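Local coordinates for putative DNA ligase-like protein Rv0938/MT0965 (Mycobacterium tuberculosis, PDB 2IRU), which probably fills gaps and reseals DNA double-strand breaks together with Ku in non-homologous end joining, this chain being its primase-like polymerase domain, at residues Met43-Arg54 / Tyr93-Trp104; Thr170-Leu180 / Thr259-Gln270. All blocks are in the same frame, centred on the assembly; numbering follows the deposited sequence.

Contact 1: Met43-Arg54 / Tyr93-Trp104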
loop_
_atom_site.group_PDB
_atom_site.type_symbol
_atom_site.label_atom_id
_atom_site.label_comp_id
_atom_site.label_asym_id
_atom_site.label_seq_id
_atom_site.Cartn_x
_atom_site.Cartn_y
_atom_site.Cartn_z
ATOM N N MET A 43 -1.853 11.240 0.789
ATOM C CA MET A 43 -1.937 9.864 1.284
ATOM C C MET A 43 -3.339 9.469 1.776
ATOM O O MET A 43 -3.785 8.329 1.584
ATOM C CB MET A 43 -0.908 9.601 2.411
ATOM C CG MET A 43 -0.785 8.136 2.763
ATOM S SD MET A 43 0.487 7.860 3.994
ATOM C CE MET A 43 0.403 6.062 4.175
ATOM N N LEU A 44 -4.033 10.401 2.409
ATOM C CA LEU A 44 -5.257 10.037 3.147
ATOM C C LEU A 44 -6.360 9.419 2.265
ATOM O O LEU A 44 -7.009 8.429 2.678
ATOM C CB LEU A 44 -5.767 11.201 3.968
ATOM C CG LEU A 44 -4.910 11.456 5.205
ATOM C CD1 LEU A 44 -5.420 12.778 5.750
ATOM C CD2 LEU A 44 -5.018 10.352 6.224
ATOM N N GLY A 45 -6.502 9.916 1.028
ATOM C CA GLY A 45 -7.601 9.497 0.145
ATOM C C GLY A 45 -7.495 8.007 -0.173
ATOM O O GLY A 45 -8.493 7.340 -0.455
ATOM N N HIS A 46 -6.273 7.490 -0.140
ATOM C CA HIS A 46 -6.036 6.080 -0.523
ATOM C C HIS A 46 -6.056 5.065 0.617
ATOM O O HIS A 46 -6.009 3.831 0.368
ATOM C CB HIS A 46 -4.757 5.961 -1.368
ATOM C CG HIS A 46 -4.622 7.077 -2.350
ATOM N ND1 HIS A 46 -5.467 7.221 -3.432
ATOM C CD2 HIS A 46 -3.788 8.138 -2.374
ATOM C CE1 HIS A 46 -5.142 8.325 -4.086
ATOM N NE2 HIS A 46 -4.130 8.902 -3.456
ATOM N N ILE A 47 -6.137 5.593 1.849
ATOM C CA ILE A 47 -6.297 4.784 3.044
ATOM C C ILE A 47 -7.613 5.061 3.794
ATOM O O ILE A 47 -7.994 4.275 4.650
ATOM C CB ILE A 47 -5.071 4.854 3.971
ATOM C CG1 ILE A 47 -4.890 6.268 4.525
ATOM C CG2 ILE A 47 -3.801 4.514 3.159
ATOM C CD1 ILE A 47 -3.652 6.397 5.522
ATOM N N ALA A 48 -8.304 6.144 3.426
ATOM C CA ALA A 48 -9.639 6.444 4.003
ATOM C C ALA A 48 -10.560 5.223 3.914
ATOM O O ALA A 48 -10.628 4.531 2.884
ATOM C CB ALA A 48 -10.287 7.608 3.262
ATOM N N GLY A 49 -11.311 4.993 4.995
ATOM C CA GLY A 49 -12.312 3.937 5.008
ATOM C C GLY A 49 -11.741 2.526 5.109
ATOM O O GLY A 49 -12.506 1.558 5.117
ATOM N N ARG A 50 -10.407 2.402 5.198
ATOM C CA ARG A 50 -9.781 1.066 5.196
ATOM C C ARG A 50 -9.205 0.727 6.571
ATOM O O ARG A 50 -8.662 1.627 7.238
ATOM C CB ARG A 50 -8.652 1.026 4.172
ATOM C CG ARG A 50 -9.187 1.374 2.789
ATOM C CD ARG A 50 -8.106 1.322 1.671
ATOM N NE ARG A 50 -8.695 2.033 0.539
ATOM C CZ ARG A 50 -9.489 1.484 -0.390
ATOM N NH1 ARG A 50 -9.705 0.156 -0.430
ATOM N NH2 ARG A 50 -10.031 2.265 -1.316
ATOM N N PRO A 51 -9.268 -0.568 6.982
ATOM C CA PRO A 51 -8.593 -0.966 8.221
ATOM C C PRO A 51 -7.086 -0.848 8.014
ATOM O O PRO A 51 -6.554 -1.404 7.051
ATOM C CB PRO A 51 -8.984 -2.442 8.403
ATOM C CG PRO A 51 -9.300 -2.963 6.942
ATOM C CD PRO A 51 -9.868 -1.715 6.257
ATOM N N ALA A 52 -6.421 -0.141 8.924
ATOM C CA ALA A 52 -4.966 0.098 8.801
ATOM C C ALA A 52 -4.181 -0.900 9.645
ATOM O O ALA A 52 -4.235 -0.837 10.894
ATOM C CB ALA A 52 -4.607 1.517 9.226
ATOM N N THR A 53 -3.474 -1.799 8.958
ATOM C CA THR A 53 -2.449 -2.657 9.615
ATOM C C THR A 53 -1.148 -1.876 9.743
ATOM O O THR A 53 -0.720 -1.270 8.774
ATOM C CB THR A 53 -2.258 -3.969 8.823
ATOM O OG1 THR A 53 -3.451 -4.742 8.940
ATOM C CG2 THR A 53 -1.087 -4.796 9.368
ATOM N N ARG A 54 -0.546 -1.879 10.935
ATOM C CA ARG A 54 0.759 -1.201 11.155
ATOM C C ARG A 54 1.892 -2.214 11.172
ATOM O O ARG A 54 1.685 -3.331 11.641
ATOM C CB ARG A 54 0.767 -0.445 12.519
ATOM C CG ARG A 54 -0.124 0.827 12.563
ATOM C CD ARG A 54 -1.595 0.507 12.706
ATOM N NE ARG A 54 -1.841 0.049 14.079
ATOM C CZ ARG A 54 -2.763 -0.837 14.463
ATOM N NH1 ARG A 54 -3.622 -1.385 13.588
ATOM N NH2 ARG A 54 -2.852 -1.128 15.777
ATOM N N TYR A 93 -9.873 -2.545 13.958
ATOM C CA TYR A 93 -8.728 -1.805 13.423
ATOM C C TYR A 93 -8.903 -0.298 13.507
ATOM O O TYR A 93 -10.039 0.159 13.450
ATOM C CB TYR A 93 -8.599 -2.086 11.929
ATOM C CG TYR A 93 -8.174 -3.463 11.516
ATOM C CD1 TYR A 93 -6.842 -3.691 11.141
ATOM C CD2 TYR A 93 -9.116 -4.506 11.415
ATOM C CE1 TYR A 93 -6.444 -4.949 10.678
ATOM C CE2 TYR A 93 -8.717 -5.768 10.972
ATOM C CZ TYR A 93 -7.382 -5.965 10.613
ATOM O OH TYR A 93 -6.993 -7.211 10.150
ATOM N N PRO A 94 -7.777 0.480 13.523
ATOM C CA PRO A 94 -7.908 1.933 13.359
ATOM C C PRO A 94 -8.189 2.190 11.878
ATOM O O PRO A 94 -7.823 1.380 11.037
ATOM C CB PRO A 94 -6.509 2.474 13.694
ATOM C CG PRO A 94 -5.554 1.298 13.427
ATOM C CD PRO A 94 -6.372 0.021 13.559
ATOM N N ILE A 95 -8.876 3.269 11.583
ATOM C CA ILE A 95 -9.002 3.774 10.203
ATOM C C ILE A 95 -8.299 5.137 10.276
ATOM O O ILE A 95 -8.677 5.981 11.062
ATOM C CB ILE A 95 -10.483 3.951 9.808
ATOM C CG1 ILE A 95 -11.226 2.599 9.804
ATOM C CG2 ILE A 95 -10.597 4.729 8.442
ATOM C CD1 ILE A 95 -12.715 2.772 9.835
ATOM N N ILE A 96 -7.279 5.330 9.454
ATOM C CA ILE A 96 -6.525 6.584 9.478
ATOM C C ILE A 96 -7.154 7.486 8.442
ATOM O O ILE A 96 -7.197 7.130 7.264
ATOM C CB ILE A 96 -5.037 6.312 9.166
ATOM C CG1 ILE A 96 -4.463 5.305 10.201
ATOM C CG2 ILE A 96 -4.263 7.609 9.084
ATOM C CD1 ILE A 96 -4.481 5.755 11.666
ATOM N N ASP A 97 -7.690 8.620 8.906
ATOM C CA ASP A 97 -8.530 9.476 8.054
ATOM C C ASP A 97 -8.324 10.957 8.344
ATOM O O ASP A 97 -9.123 11.795 7.910
ATOM C CB ASP A 97 -10.024 9.073 8.159
ATOM C CG ASP A 97 -10.549 9.091 9.598
ATOM O OD1 ASP A 97 -9.862 9.625 10.517
ATOM O OD2 ASP A 97 -11.692 8.569 9.816
ATOM N N SER A 98 -7.225 11.257 9.047
ATOM C CA SER A 98 -6.846 12.646 9.337
ATOM C C SER A 98 -5.329 12.738 9.424
ATOM O O SER A 98 -4.621 11.743 9.669
ATOM C CB SER A 98 -7.434 13.103 10.667
ATOM O OG SER A 98 -6.799 12.430 11.769
ATOM N N ALA A 99 -4.834 13.961 9.221
ATOM C CA ALA A 99 -3.396 14.214 9.359
ATOM C C ALA A 99 -2.883 13.814 10.756
ATOM O O ALA A 99 -1.802 13.201 10.898
ATOM C CB ALA A 99 -3.102 15.694 9.055
ATOM N N THR A 100 -3.685 14.103 11.780
ATOM C CA THR A 100 -3.258 13.770 13.133
ATOM C C THR A 100 -3.155 12.249 13.339
ATOM O O THR A 100 -2.286 11.779 14.086
ATOM C CB THR A 100 -4.130 14.441 14.198
ATOM O OG1 THR A 100 -4.183 15.851 13.931
ATOM C CG2 THR A 100 -3.499 14.268 15.543
ATOM N N GLY A 101 -3.981 11.480 12.619
ATOM C CA GLY A 101 -3.873 10.038 12.635
ATOM C C GLY A 101 -2.512 9.594 12.110
ATOM O O GLY A 101 -1.879 8.685 12.635
ATOM N N LEU A 102 -2.065 10.235 11.022
ATOM C CA LEU A 102 -0.736 9.909 10.487
ATOM C C LEU A 102 0.381 10.378 11.436
ATOM O O LEU A 102 1.429 9.742 11.506
ATOM C CB LEU A 102 -0.546 10.491 9.092
ATOM C CG LEU A 102 -1.298 9.733 8.007
ATOM C CD1 LEU A 102 -1.388 10.517 6.720
ATOM C CD2 LEU A 102 -0.701 8.344 7.750
ATOM N N ALA A 103 0.156 11.488 12.135
ATOM C CA ALA A 103 1.080 11.872 13.220
ATOM C C ALA A 103 1.198 10.748 14.284
ATOM O O ALA A 103 2.293 10.464 14.799
ATOM C CB ALA A 103 0.676 13.191 13.829
ATOM N N TRP A 104 0.062 10.122 14.625
ATOM C CA TRP A 104 0.051 8.973 15.565
ATOM C C TRP A 104 0.835 7.798 14.952
ATOM O O TRP A 104 1.675 7.187 15.609
ATOM C CB TRP A 104 -1.409 8.552 15.859
ATOM C CG TRP A 104 -1.492 7.345 16.708
ATOM C CD1 TRP A 104 -1.139 7.236 18.040
ATOM C CD2 TRP A 104 -1.837 6.026 16.273
ATOM N NE1 TRP A 104 -1.319 5.937 18.464
ATOM C CE2 TRP A 104 -1.758 5.178 17.406
ATOM C CE3 TRP A 104 -2.272 5.488 15.042
ATOM C CZ2 TRP A 104 -2.062 3.802 17.331
ATOM C CZ3 TRP A 104 -2.575 4.149 14.954
ATOM C CH2 TRP A 104 -2.488 3.306 16.105
HETATM O O HOH W 1 -6.818 3.600 7.265
HETATM O O HOH W 2 -12.386 7.095 6.720
#
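With R54 CG beside its backbone N (chi1 -71°) and the chain bent at chi2 and chi3, the guanidinium folds against P94 and reaches the carbonyl of A52, two residues back; a chi1 of -69° in Y93 turns one face of that ring to P51 CB. These groups join two strand-and-helix units of the primase-polymerase domain, helix 29-47 with strand 53-56 and strand 91-95 with helix 99-107. P51 CB stands 3.7 Å from the Y93 ring centroid, a CH-pi contact over the face, while T53 OG1, held by K69, lies at the ring's edge. The backbones share one direct hydrogen bond, A52 N to P94 O, 3.0 Å. Water 1 extends this link, donating to I47 O and R50 O and accepting from I96 N. On the helix side the contact is apolar: L44 and L102 run past each other in opposite senses, L44 CD2 3.7 Å from L102 CD1; I47 CD1 rests on I96 CG2, and M43 SD meets L102 CD2. The axes of segments 43-47 and 99-104 approach to 11.2 Å at 87°. P94 CG covers one face of the R54 guanidinium, whose NH1 donates to K69 O and, in plane, to A52 O at 2.8 Å.

Contact 2: Thr170-Leu180 / Thr259-Gln270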
loop_
_atom_site.group_PDB
_atom_site.type_symbol
_atom_site.label_atom_id
_atom_site.label_comp_id
_atom_site.label_asym_id
_atom_site.label_seq_id
_atom_site.Cartn_x
_atom_site.Cartn_y
_atom_site.Cartn_z
ATOM N N THR A 170 -4.960 2.064 -15.115
ATOM C CA THR A 170 -4.017 1.469 -14.173
ATOM C C THR A 170 -2.942 2.467 -13.733
ATOM O O THR A 170 -2.417 3.229 -14.567
ATOM C CB THR A 170 -3.382 0.223 -14.823
ATOM O OG1 THR A 170 -4.436 -0.606 -15.340
ATOM C CG2 THR A 170 -2.555 -0.595 -13.840
ATOM N N PHE A 171 -2.614 2.429 -12.443
ATOM C CA PHE A 171 -1.637 3.340 -11.849
ATOM C C PHE A 171 -0.468 2.546 -11.279
ATOM O O PHE A 171 -0.672 1.662 -10.422
ATOM C CB PHE A 171 -2.277 4.156 -10.702
ATOM C CG PHE A 171 -3.456 4.976 -11.140
ATOM C CD1 PHE A 171 -3.287 6.311 -11.522
ATOM C CD2 PHE A 171 -4.745 4.414 -11.191
ATOM C CE1 PHE A 171 -4.373 7.085 -11.936
ATOM C CE2 PHE A 171 -5.837 5.184 -11.604
ATOM C CZ PHE A 171 -5.666 6.513 -11.979
ATOM N N PRO A 172 0.762 2.899 -11.674
ATOM C CA PRO A 172 1.865 2.180 -11.047
ATOM C C PRO A 172 2.410 2.819 -9.784
ATOM O O PRO A 172 2.425 4.034 -9.649
ATOM C CB PRO A 172 2.960 2.189 -12.130
ATOM C CG PRO A 172 2.664 3.414 -12.987
ATOM C CD PRO A 172 1.231 3.865 -12.696
ATOM N N VAL A 173 2.860 1.966 -8.882
ATOM C CA VAL A 173 3.420 2.415 -7.613
ATOM C C VAL A 173 4.603 1.511 -7.296
ATOM O O VAL A 173 4.421 0.299 -7.056
ATOM C CB VAL A 173 2.389 2.319 -6.448
ATOM C CG1 VAL A 173 3.049 2.786 -5.163
ATOM C CG2 VAL A 173 1.146 3.160 -6.734
ATOM N N THR A 174 5.818 2.058 -7.330
ATOM C CA THR A 174 6.987 1.232 -6.984
ATOM C C THR A 174 6.866 0.981 -5.475
ATOM O O THR A 174 6.579 1.908 -4.730
ATOM C CB THR A 174 8.330 1.843 -7.409
ATOM O OG1 THR A 174 8.414 3.236 -7.062
ATOM C CG2 THR A 174 8.504 1.679 -8.954
ATOM N N SER A 175 7.041 -0.256 -5.064
ATOM C CA SER A 175 6.702 -0.668 -3.683
ATOM C C SER A 175 7.635 -0.145 -2.606
ATOM O O SER A 175 7.270 -0.223 -1.426
ATOM C CB SER A 175 6.693 -2.205 -3.565
ATOM O OG SER A 175 8.001 -2.709 -3.611
ATOM N N GLY A 176 8.832 0.349 -2.965
ATOM C CA GLY A 176 9.861 0.731 -1.985
ATOM C C GLY A 176 10.779 -0.419 -1.612
ATOM O O GLY A 176 11.821 -0.215 -1.012
ATOM N N SER A 177 10.367 -1.633 -1.973
ATOM C CA SER A 177 11.154 -2.836 -1.733
ATOM C C SER A 177 11.734 -3.339 -3.043
ATOM O O SER A 177 12.780 -2.870 -3.473
ATOM C CB SER A 177 10.280 -3.904 -1.059
ATOM O OG SER A 177 9.962 -3.499 0.251
ATOM N N LYS A 178 11.030 -4.272 -3.672
ATOM C CA LYS A 178 11.434 -4.914 -4.920
ATOM C C LYS A 178 10.217 -4.931 -5.868
ATOM O O LYS A 178 10.338 -4.805 -7.099
ATOM C CB LYS A 178 11.873 -6.350 -4.612
ATOM C CG LYS A 178 12.266 -7.195 -5.833
ATOM C CD LYS A 178 13.091 -8.432 -5.431
ATOM C CE LYS A 178 12.218 -9.533 -4.818
ATOM N NZ LYS A 178 13.072 -10.607 -4.236
ATOM N N GLY A 179 9.039 -5.071 -5.275
ATOM C CA GLY A 179 7.799 -5.145 -6.049
ATOM C C GLY A 179 7.519 -3.884 -6.850
ATOM O O GLY A 179 8.125 -2.820 -6.642
ATOM N N LEU A 180 6.685 -4.054 -7.856
ATOM C CA LEU A 180 5.979 -2.963 -8.482
ATOM C C LEU A 180 4.498 -3.297 -8.257
ATOM O O LEU A 180 4.084 -4.401 -8.617
ATOM C CB LEU A 180 6.301 -2.963 -9.985
ATOM C CG LEU A 180 5.541 -1.992 -10.876
ATOM C CD1 LEU A 180 5.788 -0.561 -10.418
ATOM C CD2 LEU A 180 5.946 -2.169 -12.340
ATOM N N THR A 259 4.750 7.765 -12.876
ATOM C CA THR A 259 4.161 7.820 -14.227
ATOM C C THR A 259 4.584 6.593 -15.058
ATOM O O THR A 259 5.630 5.957 -14.807
ATOM C CB THR A 259 4.584 9.090 -14.983
ATOM O OG1 THR A 259 5.971 8.999 -15.304
ATOM C CG2 THR A 259 4.349 10.356 -14.140
ATOM N N TRP A 260 3.793 6.295 -16.083
ATOM C CA TRP A 260 4.143 5.197 -16.987
ATOM C C TRP A 260 5.497 5.472 -17.672
ATOM O O TRP A 260 6.324 4.566 -17.801
ATOM C CB TRP A 260 2.996 4.936 -17.962
ATOM C CG TRP A 260 1.891 4.162 -17.263
ATOM C CD1 TRP A 260 0.708 4.665 -16.772
ATOM C CD2 TRP A 260 1.904 2.769 -16.923
ATOM N NE1 TRP A 260 -0.029 3.661 -16.168
ATOM C CE2 TRP A 260 0.687 2.488 -16.244
ATOM C CE3 TRP A 260 2.817 1.721 -17.146
ATOM C CZ2 TRP A 260 0.354 1.199 -15.795
ATOM C CZ3 TRP A 260 2.490 0.435 -16.679
ATOM C CH2 TRP A 260 1.278 0.195 -15.998
ATOM N N ALA A 261 5.755 6.730 -18.021
ATOM C CA ALA A 261 7.019 7.085 -18.676
ATOM C C ALA A 261 8.207 6.864 -17.753
ATOM O O ALA A 261 9.284 6.467 -18.200
ATOM C CB ALA A 261 6.991 8.527 -19.219
ATOM N N GLU A 262 7.991 7.055 -16.451
ATOM C CA GLU A 262 9.034 6.755 -15.488
ATOM C C GLU A 262 9.462 5.284 -15.520
ATOM O O GLU A 262 10.631 4.973 -15.326
ATOM C CB GLU A 262 8.601 7.196 -14.077
ATOM C CG GLU A 262 8.908 8.690 -13.859
ATOM C CD GLU A 262 8.219 9.306 -12.669
ATOM O OE1 GLU A 262 7.485 8.585 -11.944
ATOM O OE2 GLU A 262 8.401 10.543 -12.469
ATOM N N LEU A 263 8.510 4.379 -15.752
ATOM C CA LEU A 263 8.827 2.951 -15.798
ATOM C C LEU A 263 9.711 2.574 -16.973
ATOM O O LEU A 263 10.376 1.540 -16.921
ATOM C CB LEU A 263 7.559 2.095 -15.814
ATOM C CG LEU A 263 6.715 2.060 -14.554
ATOM C CD1 LEU A 263 5.799 0.832 -14.560
ATOM C CD2 LEU A 263 7.564 2.093 -13.279
ATOM N N ASP A 264 9.731 3.417 -18.011
ATOM C CA ASP A 264 10.548 3.198 -19.217
ATOM C C ASP A 264 12.035 3.489 -19.007
ATOM O O ASP A 264 12.843 3.301 -19.927
ATOM C CB ASP A 264 10.060 4.066 -20.392
ATOM C CG ASP A 264 8.554 4.065 -20.551
ATOM O OD1 ASP A 264 7.841 3.972 -19.531
ATOM O OD2 ASP A 264 8.077 4.199 -21.692
ATOM N N ASP A 265 12.385 3.980 -17.820
ATOM C CA ASP A 265 13.763 4.275 -17.495
ATOM C C ASP A 265 14.511 3.013 -17.054
ATOM O O ASP A 265 14.168 2.410 -16.038
ATOM C CB ASP A 265 13.851 5.366 -16.431
ATOM C CG ASP A 265 15.204 6.074 -16.427
ATOM O OD1 ASP A 265 16.233 5.409 -16.665
ATOM O OD2 ASP A 265 15.227 7.296 -16.156
ATOM N N PRO A 266 15.546 2.610 -17.821
ATOM C CA PRO A 266 16.321 1.416 -17.455
ATOM C C PRO A 266 17.006 1.566 -16.090
ATOM O O PRO A 266 17.328 0.563 -15.446
ATOM C CB PRO A 266 17.361 1.305 -18.578
ATOM C CG PRO A 266 17.428 2.660 -19.185
ATOM C CD PRO A 266 16.060 3.244 -19.049
ATOM N N ALA A 267 17.200 2.812 -15.664
ATOM C CA ALA A 267 17.761 3.129 -14.353
ATOM C C ALA A 267 16.676 3.302 -13.297
ATOM O O ALA A 267 16.946 3.887 -12.247
ATOM C CB ALA A 267 18.595 4.400 -14.423
ATOM N N LEU A 268 15.459 2.829 -13.576
ATOM C CA LEU A 268 14.375 2.927 -12.596
ATOM C C LEU A 268 14.813 2.338 -11.258
ATOM O O LEU A 268 15.403 1.257 -11.178
ATOM C CB LEU A 268 13.064 2.279 -13.074
ATOM C CG LEU A 268 11.849 2.398 -12.119
ATOM C CD1 LEU A 268 11.074 3.689 -12.310
ATOM C CD2 LEU A 268 10.892 1.257 -12.294
ATOM N N ARG A 269 14.545 3.088 -10.201
ATOM C CA ARG A 269 14.868 2.634 -8.873
ATOM C C ARG A 269 13.783 3.063 -7.909
ATOM O O ARG A 269 12.911 3.864 -8.255
ATOM C CB ARG A 269 16.194 3.223 -8.423
ATOM C CG ARG A 269 16.222 4.723 -8.504
ATOM C CD ARG A 269 17.438 5.275 -7.804
ATOM N NE ARG A 269 17.483 6.728 -7.894
ATOM C CZ ARG A 269 16.777 7.571 -7.141
ATOM N NH1 ARG A 269 15.915 7.136 -6.197
ATOM N NH2 ARG A 269 16.936 8.879 -7.348
ATOM N N GLN A 270 13.861 2.533 -6.694
ATOM C CA GLN A 270 12.920 2.917 -5.636
ATOM C C GLN A 270 13.221 4.357 -5.194
ATOM O O GLN A 270 14.392 4.787 -5.242
ATOM C CB GLN A 270 13.071 1.967 -4.453
ATOM C CG GLN A 270 12.874 0.502 -4.820
ATOM C CD GLN A 270 11.485 0.223 -5.388
ATOM O OE1 GLN A 270 10.502 0.904 -5.053
ATOM N NE2 GLN A 270 11.403 -0.795 -6.254
HETATM O O HOH W 3 9.627 3.519 -4.682
#
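Strand 171-174 runs into a turn at S175-G179, and the two backbones come nearest at G176 and Q270, whose CA atoms lie 5.2 Å apart. The strand belongs to the mixed sheet of the primase-polymerase domain, and the turn supplies residues that, by similarity, bind the substrate of polymerisation. An ST turn shapes it: S175 OG accepts from S177 N and donates to G179 O, which also accepts from S175 N, on the same face of its plane. Q270, with CG beside its backbone N and the chain bent at chi2 (-61°), brings its amide to the turn. There OE1 accepts from G176 N at 2.7 Å, the donor lying well above the amide carbonyl plane. Water 3 lies 2.8 Å from Q270 OE1 and 2.7 Å from T174 OG1, though it has more acceptors nearby than protons to give; R258 also bonds T174 OG1.

At the other end of the strand, W260 crosses P172 obliquely. P172 CD lies over the five-membered ring, 4.0 Å from its centroid in a CH-pi contact, and R160 makes a cation-pi contact with the same indole. Between these ends L263 CD1 meets L180 CD2 tip to tip at 3.7 Å and touches P172 CB, while T174 CG2 faces L268 CD2. A capping box of T259 and E262 starts the short, weakly bonded helical turn at about 260-263 that carries W260 and L263. At the ring edge W260 NE1 donates to T170 O at 2.9 Å; the oxygen is almost in the indole plane, yet the donor sits 35° out of the carbonyl plane.

How the contacts relate
Contacts 1 and 2 lie on opposite sides of the chain's centre, their centres 24 Å apart and their nearest atoms about 8 Å apart, so neither touches the other. Both belong to the primase-polymerase domain, and contact 1 closes along the chain before contact 2 opens. Each borders the polymerase site inferred by similarity. In contact 1 the side chain of T53 comes within about 4 Å of those of H114 and T239, both of which probably bind the substrate. Contact 2 contributes the 175-180 part of the substrate site, with K178 about 4 Å from D142, a predicted manganese ligand, and S177 about 3 Å from R247, another probable substrate-binding residue, side chain to side chain.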